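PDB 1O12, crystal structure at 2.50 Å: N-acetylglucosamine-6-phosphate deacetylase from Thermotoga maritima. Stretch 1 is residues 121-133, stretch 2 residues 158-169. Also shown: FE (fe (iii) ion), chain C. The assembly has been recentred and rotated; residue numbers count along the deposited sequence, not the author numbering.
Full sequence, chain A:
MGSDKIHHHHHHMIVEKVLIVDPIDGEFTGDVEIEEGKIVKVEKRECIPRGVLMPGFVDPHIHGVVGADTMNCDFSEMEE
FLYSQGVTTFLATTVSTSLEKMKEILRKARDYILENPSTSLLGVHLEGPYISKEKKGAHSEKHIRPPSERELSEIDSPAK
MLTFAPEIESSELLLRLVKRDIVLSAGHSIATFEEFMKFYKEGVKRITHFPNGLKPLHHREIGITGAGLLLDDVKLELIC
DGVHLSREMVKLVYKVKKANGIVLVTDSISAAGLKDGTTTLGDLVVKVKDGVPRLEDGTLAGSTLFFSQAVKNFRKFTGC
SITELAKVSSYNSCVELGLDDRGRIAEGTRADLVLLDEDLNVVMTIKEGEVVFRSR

Stretch 1, residues 121-133: LLGVHLEGPYISK
Stretch 2 158-169: PAKMLTFAPEIE

Two neighbouring parallel strands, 121-127 and 159-164, form this contact, their axes 34° apart and 4.4 Å at closest approach; the two stretches bury 899 Å² in all. The pairing begins at Pro158, which follows a cis peptide bond and whose O accepts from Val124 N at 2.9 Å. Pro158 O also lies 3.3 Å from Gly123 CA. Gly123, at phi/psi 163/-147, has to be glycine: a CB would clash with Pro158 O and Lys160 CG, and would jam against the carbonyl before it.

Ala159 pairs with Val124, CA to CA 4.6 Å, and Ala159 CB meets Leu126 CD1 at 4.1 Å. Lys160 is the extra residue of a beta bulge, with phi/psi -127/-21. Lys160 N donates to Val124 O at 2.8 Å. Its CA-to-CB bond points toward stretch 1, and with chi1 m, chi2 m, then t, t, Lys160 CG comes to 3.9 Å from Leu122 CD1.

The bulge shifts the register by one, so selenomethionine Met161 pairs with His125 (CA to CA 4.6 Å) and the two share a side of the sheet. Met161 O accepts from Leu126 N at 2.9 Å. With chi1 and chi2 both t and chi3 m (-77°), Met161 lies over one face of the His125 ring, Met161 CG 3.9 Å and Met161 SE 4.0 Å from the His125 ring centroid. Leu162 (t, m) pairs with Leu126 (m, t) on the opposite side, shared with Val124 and Ala159, Leu162 CD2 3.8 Å from Leu126 CB; that side is wholly apolar.

Thr163, chi1 m, returns to the His125 side and pairs with Glu127 at a CA spacing of 4.8 Å. Thr163 N donates to Leu126 O at 2.9 Å. With His125 chi1 t and chi2 176°, His125 NE2 hydrogen-bonds Thr163 OG1 at 2.9 Å, near the ring plane. Glu127, t, t and chi3 -53°, carries Glu127 OE2 to 2.2 Å from the FE ion, so this side combines polar groups with a metal ligand. The ladder then loosens: Gly128 N reaches Thr163 O in a weak bond of 3.4 Å, and a water bridges the gap, donating to Thr163 O at 2.7 Å and accepting from Tyr130 N at 3.1 Å.

Beyond the cis peptide before Pro129, stretch 1 has left its strand, but contact goes on: Phe164, the last strand residue, has CA 3.5 Å from Tyr130 O, which accepts from Ala165 N at 3.0 Å. Ala165 CB packs 3.8 Å from Ile131 CA. A type I turn from Ala165 to Ile168, closed by Ile168 N to Ala165 O at 2.9 Å, brings Glu167 OE2 3.3 Å from Ser132 CB and Ile168 (t, t) CD1 a tight 3.0 Å from Ile131 O.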

ATOM      1  N   LEU A 121       2.973  34.604  -0.482  1.00 30.39           N
ATOM      2  CA  LEU A 121       4.134  33.947  -1.068  1.00 30.00           C
ATOM      3  C   LEU A 121       5.235  33.661  -0.039  1.00 29.97           C
ATOM      4  O   LEU A 121       5.910  34.560   0.445  1.00 31.17           O
ATOM      5  CB  LEU A 121       4.688  34.799  -2.193  1.00 28.63           C
ATOM      6  CG  LEU A 121       6.009  34.327  -2.790  1.00 31.92           C
ATOM      7  CD1 LEU A 121       5.768  33.135  -3.712  1.00 32.29           C
ATOM      8  CD2 LEU A 121       6.645  35.472  -3.590  1.00 32.78           C
ATOM      9  N   LEU A 122       5.412  32.394   0.293  1.00 30.09           N
ATOM     10  CA  LEU A 122       6.417  31.995   1.258  1.00 30.24           C
ATOM     11  C   LEU A 122       7.768  31.950   0.573  1.00 30.59           C
ATOM     12  O   LEU A 122       8.798  32.197   1.179  1.00 32.08           O
ATOM     13  CB  LEU A 122       6.105  30.611   1.790  1.00 31.14           C
ATOM     14  CG  LEU A 122       6.534  30.181   3.207  1.00 32.91           C
ATOM     15  CD1 LEU A 122       7.202  28.824   3.135  1.00 30.36           C
ATOM     16  CD2 LEU A 122       7.416  31.200   3.864  1.00 29.29           C
ATOM     17  N   GLY A 123       7.762  31.621  -0.700  1.00 31.48           N
ATOM     18  CA  GLY A 123       9.014  31.538  -1.412  1.00 31.72           C
ATOM     19  C   GLY A 123       8.902  30.770  -2.712  1.00 32.51           C
ATOM     20  O   GLY A 123       7.853  30.762  -3.383  1.00 31.37           O
ATOM     21  N   VAL A 124       9.987  30.079  -3.037  1.00 30.79           N
ATOM     22  CA  VAL A 124      10.054  29.346  -4.270  1.00 29.07           C
ATOM     23  C   VAL A 124      10.336  27.874  -4.090  1.00 28.87           C
ATOM     24  O   VAL A 124      11.193  27.499  -3.298  1.00 28.56           O
ATOM     25  CB  VAL A 124      11.129  29.971  -5.178  1.00 28.77           C
ATOM     26  CG1 VAL A 124      11.423  29.062  -6.388  1.00 24.51           C
ATOM     27  CG2 VAL A 124      10.644  31.343  -5.630  1.00 25.11           C
ATOM     28  N   HIS A 125       9.590  27.051  -4.824  1.00 28.48           N
ATOM     29  CA  HIS A 125       9.773  25.596  -4.796  1.00 30.33           C
ATOM     30  C   HIS A 125      10.459  25.260  -6.108  1.00 30.78           C
ATOM     31  O   HIS A 125       9.902  25.459  -7.209  1.00 28.67           O
ATOM     32  CB  HIS A 125       8.430  24.859  -4.679  1.00 30.47           C
ATOM     33  CG  HIS A 125       8.533  23.370  -4.810  1.00 30.93           C
ATOM     34  ND1 HIS A 125       7.444  22.534  -4.644  1.00 30.95           N
ATOM     35  CD2 HIS A 125       9.579  22.568  -5.126  1.00 30.96           C
ATOM     36  CE1 HIS A 125       7.816  21.283  -4.856  1.00 31.58           C
ATOM     37  NE2 HIS A 125       9.106  21.275  -5.150  1.00 31.46           N
ATOM     38  N   LEU A 126      11.697  24.791  -5.967  1.00 31.77           N
ATOM     39  CA  LEU A 126      12.515  24.447  -7.110  1.00 33.17           C
ATOM     40  C   LEU A 126      12.343  22.971  -7.460  1.00 33.31           C
ATOM     41  O   LEU A 126      12.974  22.089  -6.853  1.00 32.59           O
ATOM     42  CB  LEU A 126      13.995  24.782  -6.823  1.00 33.40           C
ATOM     43  CG  LEU A 126      14.402  26.238  -6.511  1.00 33.89           C
ATOM     44  CD1 LEU A 126      15.828  26.289  -5.998  1.00 33.96           C
ATOM     45  CD2 LEU A 126      14.300  27.088  -7.750  1.00 32.57           C
ATOM     46  N   GLU A 127      11.455  22.727  -8.424  1.00 33.64           N
ATOM     47  CA  GLU A 127      11.176  21.384  -8.909  1.00 36.62           C
ATOM     48  C   GLU A 127      12.120  21.175 -10.077  1.00 35.76           C
ATOM     49  O   GLU A 127      11.908  21.707 -11.156  1.00 36.70           O
ATOM     50  CB  GLU A 127       9.732  21.263  -9.402  1.00 39.91           C
ATOM     51  CG  GLU A 127       9.226  19.814  -9.438  1.00 43.50           C
ATOM     52  CD  GLU A 127       8.072  19.611 -10.388  1.00 44.72           C
ATOM     53  OE1 GLU A 127       7.049  20.322 -10.310  1.00 47.10           O
ATOM     54  OE2 GLU A 127       8.186  18.719 -11.236  1.00 50.16           O
ATOM     55  N   GLY A 128      13.155  20.387  -9.865  1.00 35.29           N
ATOM     56  CA  GLY A 128      14.125  20.199 -10.917  1.00 36.35           C
ATOM     57  C   GLY A 128      15.157  21.281 -10.634  1.00 36.18           C
ATOM     58  O   GLY A 128      14.907  22.150  -9.801  1.00 35.37           O
ATOM     59  N   PRO A 129      16.284  21.315 -11.347  1.00 35.97           N
ATOM     60  CA  PRO A 129      16.690  20.418 -12.432  1.00 36.07           C
ATOM     61  C   PRO A 129      17.461  19.164 -12.014  1.00 36.26           C
ATOM     62  O   PRO A 129      17.907  18.414 -12.878  1.00 37.99           O
ATOM     63  CB  PRO A 129      17.540  21.329 -13.302  1.00 35.49           C
ATOM     64  CG  PRO A 129      18.332  22.101 -12.214  1.00 35.18           C
ATOM     65  CD  PRO A 129      17.277  22.391 -11.145  1.00 34.96           C
ATOM     66  N   TYR A 130      17.633  18.936 -10.716  1.00 34.82           N
ATOM     67  CA  TYR A 130      18.366  17.757 -10.266  1.00 34.61           C
ATOM     68  C   TYR A 130      17.492  16.494 -10.182  1.00 35.53           C
ATOM     69  O   TYR A 130      17.360  15.835  -9.134  1.00 36.40           O
ATOM     70  CB  TYR A 130      19.031  18.053  -8.929  1.00 33.77           C
ATOM     71  CG  TYR A 130      19.680  19.406  -8.926  1.00 34.95           C
ATOM     72  CD1 TYR A 130      20.699  19.713  -9.833  1.00 35.29           C
ATOM     73  CD2 TYR A 130      19.228  20.413  -8.071  1.00 35.23           C
ATOM     74  CE1 TYR A 130      21.244  20.991  -9.899  1.00 36.04           C
ATOM     75  CE2 TYR A 130      19.764  21.696  -8.126  1.00 36.62           C
ATOM     76  CZ  TYR A 130      20.764  21.984  -9.044  1.00 37.63           C
ATOM     77  OH  TYR A 130      21.233  23.275  -9.150  1.00 38.12           O
ATOM     78  N   ILE A 131      16.913  16.130 -11.311  1.00 34.92           N
ATOM     79  CA  ILE A 131      16.070  14.974 -11.332  1.00 34.54           C
ATOM     80  C   ILE A 131      16.551  13.944 -12.316  1.00 35.27           C
ATOM     81  O   ILE A 131      17.573  14.122 -12.979  1.00 34.51           O
ATOM     82  CB  ILE A 131      14.599  15.374 -11.628  1.00 33.43           C
ATOM     83  CG1 ILE A 131      14.497  16.164 -12.938  1.00 31.87           C
ATOM     84  CG2 ILE A 131      14.064  16.180 -10.450  1.00 32.12           C
ATOM     85  CD1 ILE A 131      13.066  16.638 -13.268  1.00 29.39           C
ATOM     86  N   SER A 132      15.806  12.849 -12.381  1.00 37.12           N
ATOM     87  CA  SER A 132      16.099  11.744 -13.277  1.00 38.85           C
ATOM     88  C   SER A 132      15.518  12.042 -14.664  1.00 41.46           C
ATOM     89  O   SER A 132      14.359  12.459 -14.790  1.00 40.50           O
ATOM     90  CB  SER A 132      15.466  10.481 -12.708  1.00 38.24           C
ATOM     91  OG  SER A 132      15.334   9.471 -13.676  1.00 40.40           O
ATOM     92  N   LYS A 133      16.320  11.855 -15.709  1.00 44.00           N
ATOM     93  CA  LYS A 133      15.802  12.079 -17.060  1.00 46.33           C
ATOM     94  C   LYS A 133      14.804  10.959 -17.411  1.00 47.64           C
ATOM     95  O   LYS A 133      13.890  11.166 -18.218  1.00 48.61           O
ATOM     96  CB  LYS A 133      16.942  12.116 -18.088  1.00 45.20           C
ATOM     97  CG  LYS A 133      17.848  13.352 -17.987  1.00 46.90           C
ATOM     98  CD  LYS A 133      19.163  13.082 -18.679  1.00 47.19           C
ATOM     99  CE  LYS A 133      20.090  14.268 -18.629  1.00 48.63           C
ATOM    100  NZ  LYS A 133      21.220  14.074 -19.590  1.00 47.90           N
ATOM    101  N   PRO A 158      15.086  33.227  -1.285  1.00 34.81           N
ATOM    102  CA  PRO A 158      13.794  32.651  -0.900  1.00 35.08           C
ATOM    103  C   PRO A 158      13.406  31.227  -1.356  1.00 33.96           C
ATOM    104  O   PRO A 158      12.227  30.916  -1.467  1.00 33.36           O
ATOM    105  CB  PRO A 158      12.804  33.704  -1.387  1.00 34.30           C
ATOM    106  CG  PRO A 158      13.412  34.130  -2.672  1.00 35.21           C
ATOM    107  CD  PRO A 158      14.908  34.240  -2.341  1.00 33.44           C
ATOM    108  N   ALA A 159      14.375  30.369  -1.633  1.00 33.12           N
ATOM    109  CA  ALA A 159      14.013  29.000  -1.982  1.00 32.55           C
ATOM    110  C   ALA A 159      13.483  28.420  -0.665  1.00 32.98           C
ATOM    111  O   ALA A 159      14.029  28.708   0.406  1.00 32.78           O
ATOM    112  CB  ALA A 159      15.237  28.218  -2.440  1.00 30.98           C
ATOM    113  N   LYS A 160      12.433  27.611  -0.735  1.00 31.63           N
ATOM    114  CA  LYS A 160      11.870  27.036   0.470  1.00 31.59           C
ATOM    115  C   LYS A 160      11.749  25.545   0.377  1.00 32.99           C
ATOM    116  O   LYS A 160      11.684  24.862   1.391  1.00 33.78           O
ATOM    117  CB  LYS A 160      10.496  27.633   0.752  1.00 29.77           C
ATOM    118  CG  LYS A 160      10.567  29.104   1.165  1.00 30.59           C
ATOM    119  CD  LYS A 160      11.334  29.299   2.464  1.00 32.80           C
ATOM    120  CE  LYS A 160      11.606  30.786   2.766  1.00 35.61           C
ATOM    121  NZ  LYS A 160      12.463  31.021   3.971  1.00 33.32           N
HETATM  122  N   MSE A 161      11.737  25.037  -0.847  1.00 33.49           N
HETATM  123  CA  MSE A 161      11.580  23.614  -1.067  1.00 33.41           C
HETATM  124  C   MSE A 161      12.301  23.215  -2.338  1.00 33.18           C
HETATM  125  O   MSE A 161      12.462  24.017  -3.251  1.00 34.54           O
HETATM  126  CB  MSE A 161      10.099  23.275  -1.170  1.00 32.14           C
HETATM  127  CG  MSE A 161       9.835  21.817  -1.254  1.00 37.37           C
HETATM  128 SE   MSE A 161       7.952  21.382  -1.092  1.00 49.41          SE
HETATM  129  CE  MSE A 161       7.696  21.589   0.831  1.00 41.51           C
ATOM    130  N   LEU A 162      12.710  21.966  -2.420  1.00 32.30           N
ATOM    131  CA  LEU A 162      13.438  21.525  -3.589  1.00 33.02           C
ATOM    132  C   LEU A 162      13.123  20.078  -3.875  1.00 32.79           C
ATOM    133  O   LEU A 162      13.257  19.242  -2.988  1.00 32.99           O
ATOM    134  CB  LEU A 162      14.925  21.679  -3.294  1.00 32.02           C
ATOM    135  CG  LEU A 162      16.124  21.295  -4.165  1.00 32.14           C
ATOM    136  CD1 LEU A 162      15.926  19.945  -4.841  1.00 32.30           C
ATOM    137  CD2 LEU A 162      16.364  22.393  -5.128  1.00 30.36           C
ATOM    138  N   THR A 163      12.709  19.769  -5.100  1.00 32.63           N
ATOM    139  CA  THR A 163      12.440  18.373  -5.456  1.00 32.64           C
ATOM    140  C   THR A 163      13.602  17.758  -6.259  1.00 32.80           C
ATOM    141  O   THR A 163      13.943  18.229  -7.354  1.00 32.55           O
ATOM    142  CB  THR A 163      11.154  18.216  -6.283  1.00 32.25           C
ATOM    143  OG1 THR A 163      10.035  18.580  -5.484  1.00 31.64           O
ATOM    144  CG2 THR A 163      10.985  16.760  -6.738  1.00 31.97           C
ATOM    145  N   PHE A 164      14.183  16.687  -5.715  1.00 32.92           N
ATOM    146  CA  PHE A 164      15.312  15.991  -6.340  1.00 32.57           C
ATOM    147  C   PHE A 164      15.150  14.457  -6.436  1.00 33.37           C
ATOM    148  O   PHE A 164      14.303  13.839  -5.749  1.00 32.65           O
ATOM    149  CB  PHE A 164      16.579  16.278  -5.550  1.00 32.38           C
ATOM    150  CG  PHE A 164      16.682  15.476  -4.285  1.00 32.68           C
ATOM    151  CD1 PHE A 164      17.574  14.408  -4.198  1.00 31.62           C
ATOM    152  CD2 PHE A 164      15.838  15.747  -3.202  1.00 32.54           C
ATOM    153  CE1 PHE A 164      17.622  13.626  -3.061  1.00 31.46           C
ATOM    154  CE2 PHE A 164      15.875  14.959  -2.045  1.00 33.17           C
ATOM    155  CZ  PHE A 164      16.769  13.899  -1.974  1.00 32.70           C
ATOM    156  N   ALA A 165      15.980  13.851  -7.287  1.00 33.78           N
ATOM    157  CA  ALA A 165      15.980  12.401  -7.460  1.00 34.16           C
ATOM    158  C   ALA A 165      17.224  11.857  -6.742  1.00 34.67           C
ATOM    159  O   ALA A 165      18.323  12.031  -7.218  1.00 34.33           O
ATOM    160  CB  ALA A 165      16.014  12.062  -8.946  1.00 33.56           C
ATOM    161  N   PRO A 166      17.053  11.179  -5.588  1.00 36.97           N
ATOM    162  CA  PRO A 166      18.152  10.609  -4.779  1.00 38.54           C
ATOM    163  C   PRO A 166      19.261   9.798  -5.491  1.00 41.23           C
ATOM    164  O   PRO A 166      20.385   9.702  -4.987  1.00 41.44           O
ATOM    165  CB  PRO A 166      17.422   9.752  -3.746  1.00 37.45           C
ATOM    166  CG  PRO A 166      16.103  10.436  -3.614  1.00 37.88           C
ATOM    167  CD  PRO A 166      15.747  10.768  -5.039  1.00 36.52           C
ATOM    168  N   GLU A 167      18.960   9.221  -6.651  1.00 41.81           N
ATOM    169  CA  GLU A 167      19.969   8.424  -7.345  1.00 43.36           C
ATOM    170  C   GLU A 167      20.868   9.254  -8.272  1.00 45.17           C
ATOM    171  O   GLU A 167      21.904   8.772  -8.752  1.00 45.73           O
ATOM    172  CB  GLU A 167      19.295   7.291  -8.141  1.00 39.90           C
ATOM    173  CG  GLU A 167      18.667   7.731  -9.446  1.00 39.38           C
ATOM    174  CD  GLU A 167      17.277   8.337  -9.302  1.00 40.75           C
ATOM    175  OE1 GLU A 167      16.887   8.743  -8.173  1.00 39.63           O
ATOM    176  OE2 GLU A 167      16.577   8.418 -10.341  1.00 39.79           O
ATOM    177  N   ILE A 168      20.481  10.499  -8.517  1.00 46.49           N
ATOM    178  CA  ILE A 168      21.247  11.349  -9.406  1.00 48.26           C
ATOM    179  C   ILE A 168      22.644  11.595  -8.842  1.00 49.76           C
ATOM    180  O   ILE A 168      22.886  11.482  -7.638  1.00 51.46           O
ATOM    181  CB  ILE A 168      20.487  12.692  -9.681  1.00 48.06           C
ATOM    182  CG1 ILE A 168      20.925  13.274 -11.019  1.00 49.14           C
ATOM    183  CG2 ILE A 168      20.758  13.706  -8.577  1.00 48.23           C
ATOM    184  CD1 ILE A 168      20.137  14.542 -11.460  1.00 49.74           C
ATOM    185  N   GLU A 169      23.577  11.910  -9.724  1.00 51.81           N
ATOM    186  CA  GLU A 169      24.955  12.170  -9.322  1.00 52.14           C
ATOM    187  C   GLU A 169      25.036  13.387  -8.412  1.00 50.85           C
ATOM    188  O   GLU A 169      24.430  14.423  -8.699  1.00 50.85           O
ATOM    189  CB  GLU A 169      25.809  12.416 -10.569  1.00 53.98           C
ATOM    190  CG  GLU A 169      27.300  12.582 -10.304  1.00 56.73           C
ATOM    191  CD  GLU A 169      28.000  13.333 -11.423  1.00 58.10           C
ATOM    192  OE1 GLU A 169      27.663  13.079 -12.611  1.00 59.04           O
ATOM    193  OE2 GLU A 169      28.881  14.173 -11.110  1.00 58.07           O
TER
HETATM  194 FE    FE C 401       6.709  17.160 -11.697  0.97 67.19          FE
HETATM  195  O   HOH W   1      16.055  19.752  -8.149  1.00 41.64           O